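Esterase (Sinorhizobium meliloti 1021, PDB 4TX1) is a carbohydrate acetylesterase of the SGNH hydrolase family, probably cleaving acetyl and aryl esters. Local coordinates at residues 214-217 / 218-222. Numbering follows the deposited sequence.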
ATOM      1  N   GLY A 214      33.279  20.084   4.693  1.00 18.69           N
ATOM      2  CA  GLY A 214      33.460  19.405   5.941  1.00 22.07           C
ATOM      3  C   GLY A 214      33.494  17.891   5.895  1.00 22.65           C
ATOM      4  O   GLY A 214      34.198  17.266   6.691  1.00 20.69           O
ATOM      5  N   LEU A 215      32.728  17.294   4.969  1.00 20.09           N
ATOM      6  CA  LEU A 215      32.692  15.815   4.844  1.00 19.17           C
ATOM      7  C   LEU A 215      33.858  15.216   4.102  1.00 21.00           C
ATOM      8  O   LEU A 215      34.110  14.034   4.170  1.00 21.43           O
ATOM      9  CB  LEU A 215      31.374  15.447   4.154  1.00 17.92           C
ATOM     10  CG  LEU A 215      30.133  15.586   4.994  1.00 17.80           C
ATOM     11  CD1 LEU A 215      28.847  15.561   4.155  1.00 19.24           C
ATOM     12  CD2 LEU A 215      30.054  14.482   6.045  1.00 19.99           C
ATOM     13  N   GLU A 216      34.644  16.039   3.412  1.00 23.95           N
ATOM     14  CA  GLU A 216      35.656  15.464   2.519  1.00 27.02           C
ATOM     15  C   GLU A 216      36.640  14.511   3.252  1.00 23.72           C
ATOM     16  O   GLU A 216      36.883  13.449   2.747  1.00 25.35           O
ATOM     17  CB  GLU A 216      36.409  16.544   1.731  1.00 28.01           C
ATOM     18  CG  GLU A 216      37.604  15.937   1.050  1.00 30.19           C
ATOM     19  CD  GLU A 216      38.525  16.930   0.378  1.00 34.52           C
ATOM     20  OE1 GLU A 216      39.332  16.477  -0.436  1.00 33.11           O
ATOM     21  OE2 GLU A 216      38.408  18.137   0.593  1.00 37.64           O
ATOM     22  N   PRO A 217      37.185  14.903   4.420  1.00 25.47           N
ATOM     23  CA  PRO A 217      38.171  14.043   5.076  1.00 26.80           C
ATOM     24  C   PRO A 217      37.620  12.692   5.506  1.00 28.32           C
ATOM     25  O   PRO A 217      38.272  11.701   5.254  1.00 26.93           O
ATOM     26  CB  PRO A 217      38.608  14.863   6.288  1.00 26.89           C
ATOM     27  CG  PRO A 217      38.471  16.277   5.832  1.00 29.02           C
ATOM     28  CD  PRO A 217      37.125  16.225   5.089  1.00 26.75           C
ATOM     29  N   VAL A 218      36.424  12.656   6.142  1.00 25.05           N
ATOM     30  CA  VAL A 218      35.840  11.400   6.586  1.00 24.42           C
ATOM     31  C   VAL A 218      35.404  10.589   5.374  1.00 23.21           C
ATOM     32  O   VAL A 218      35.569   9.366   5.356  1.00 22.42           O
ATOM     33  CB  VAL A 218      34.727  11.628   7.619  1.00 28.18           C
ATOM     34  CG1 VAL A 218      33.497  12.236   6.965  1.00 26.17           C
ATOM     35  CG2 VAL A 218      34.361  10.336   8.323  1.00 27.77           C
ATOM     36  N   VAL A 219      34.935  11.245   4.322  1.00 21.41           N
ATOM     37  CA  VAL A 219      34.619  10.548   3.082  1.00 21.47           C
ATOM     38  C   VAL A 219      35.834   9.909   2.418  1.00 26.08           C
ATOM     39  O   VAL A 219      35.807   8.757   2.120  1.00 23.32           O
ATOM     40  CB  VAL A 219      33.806  11.406   2.107  1.00 21.65           C
ATOM     41  CG1 VAL A 219      33.678  10.734   0.780  1.00 18.87           C
ATOM     42  CG2 VAL A 219      32.460  11.686   2.710  1.00 18.93           C
ATOM     43  N   ARG A 220      36.911  10.651   2.237  1.00 25.81           N
ATOM     44  CA  ARG A 220      38.145   9.959   1.916  1.00 30.14           C
ATOM     45  C   ARG A 220      38.535   8.858   2.902  1.00 27.41           C
ATOM     46  O   ARG A 220      38.777   7.772   2.517  1.00 33.98           O
ATOM     47  CB  ARG A 220      39.288  10.971   1.817  1.00 20.00           C
ATOM     48  CG  ARG A 220      39.154  11.948   0.660  1.00 20.00           C
ATOM     49  CD  ARG A 220      40.324  12.907   0.518  1.00 20.00           C
ATOM     50  NE  ARG A 220      40.138  13.839  -0.591  1.00 20.00           N
ATOM     51  CZ  ARG A 220      40.417  13.557  -1.856  1.00 20.00           C
ATOM     52  NH1 ARG A 220      40.895  12.363  -2.182  1.00 20.00           N
ATOM     53  NH2 ARG A 220      40.217  14.467  -2.800  1.00 20.00           N
ATOM     54  N   MET A 221      38.595   9.071   4.172  1.00 29.39           N
ATOM     55  CA  MET A 221      39.012   7.949   4.970  1.00 33.61           C
ATOM     56  C   MET A 221      38.214   6.676   4.641  1.00 37.07           C
ATOM     57  O   MET A 221      38.762   5.642   4.473  1.00 32.98           O
ATOM     58  CB  MET A 221      38.978   8.307   6.437  1.00 39.23           C
ATOM     59  CG  MET A 221      38.918   7.141   7.375  1.00 47.51           C
ATOM     60  SD  MET A 221      39.019   7.714   9.061  1.00 64.99           S
ATOM     61  CE  MET A 221      38.365   9.383   8.896  1.00 60.24           C
ATOM     62  N   MET A 222      36.902   6.800   4.543  1.00 32.99           N
ATOM     63  CA  MET A 222      36.037   5.654   4.329  1.00 31.68           C
ATOM     64  C   MET A 222      36.145   5.067   2.961  1.00 27.72           C
ATOM     65  O   MET A 222      35.902   3.898   2.824  1.00 35.64           O
ATOM     66  CB  MET A 222      34.601   6.024   4.623  1.00 27.49           C
ATOM     67  CG  MET A 222      34.471   6.432   6.049  1.00 28.51           C
ATOM     68  SD  MET A 222      32.822   6.814   6.511  1.00 28.02           S
ATOM     69  CE  MET A 222      32.137   5.167   6.655  1.00 25.34           C
TER
HETATM   70  O   HOH W   1      35.316  14.908   7.654  1.00 27.88           O
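Glu216 and Arg220, one helical turn apart, run side by side and join in a salt bridge, the carboxylate meeting the NE edge of the guanidinium. Two nitrogens of Arg220 share one carboxylate oxygen: Arg220 NE gives a nearly straight bond to Glu216 OE1 (2.8 Å, 164°), whereas Arg220 NH2 reaches Glu216 OE1 at 3.2 Å in a weak, bent one. OE1 lies in the guanidinium plane, at its edge, and receives NE through its anti lone pair, with the two flat groups turned 47° apart. Glu216 carries CG anti to the backbone N (chi1 169°) and is extended beyond it, which brings OE1 beside Arg220, whose chain is extended from CG to NE. Arg220 NH2 also makes a weak bond to Ala48 O of helix 41-49; an alanine in place of Arg220 would probably leave the Glu216 carboxylate without its charged mate and sever this tie between the helices.

Val219 N, Arg220 N and Met221 N give their hydrogens to Leu215 O (2.9 Å), Glu216 O (2.8 Å) and Pro217 O (2.9 Å), respectively. Pro217 has no N-H to give to the preceding turn, and the helix kinks there. Next to it, Val218 N donates to a water oxygen (2.9 Å), which in turn donates to Gly214 O (2.8 Å), bridging the pair that a direct bond would otherwise join. On the inner face, Leu215 and Val219 pack against Leu142 of the central sheet. The whole is a proline kink in an alpha-helix, where a water bridges one missing i to i+4 link, with an i, i+4 Glu-Arg salt bridge, within the C-terminal helix 205-223 flanking the parallel sheet of the SGNH hydrolase fold.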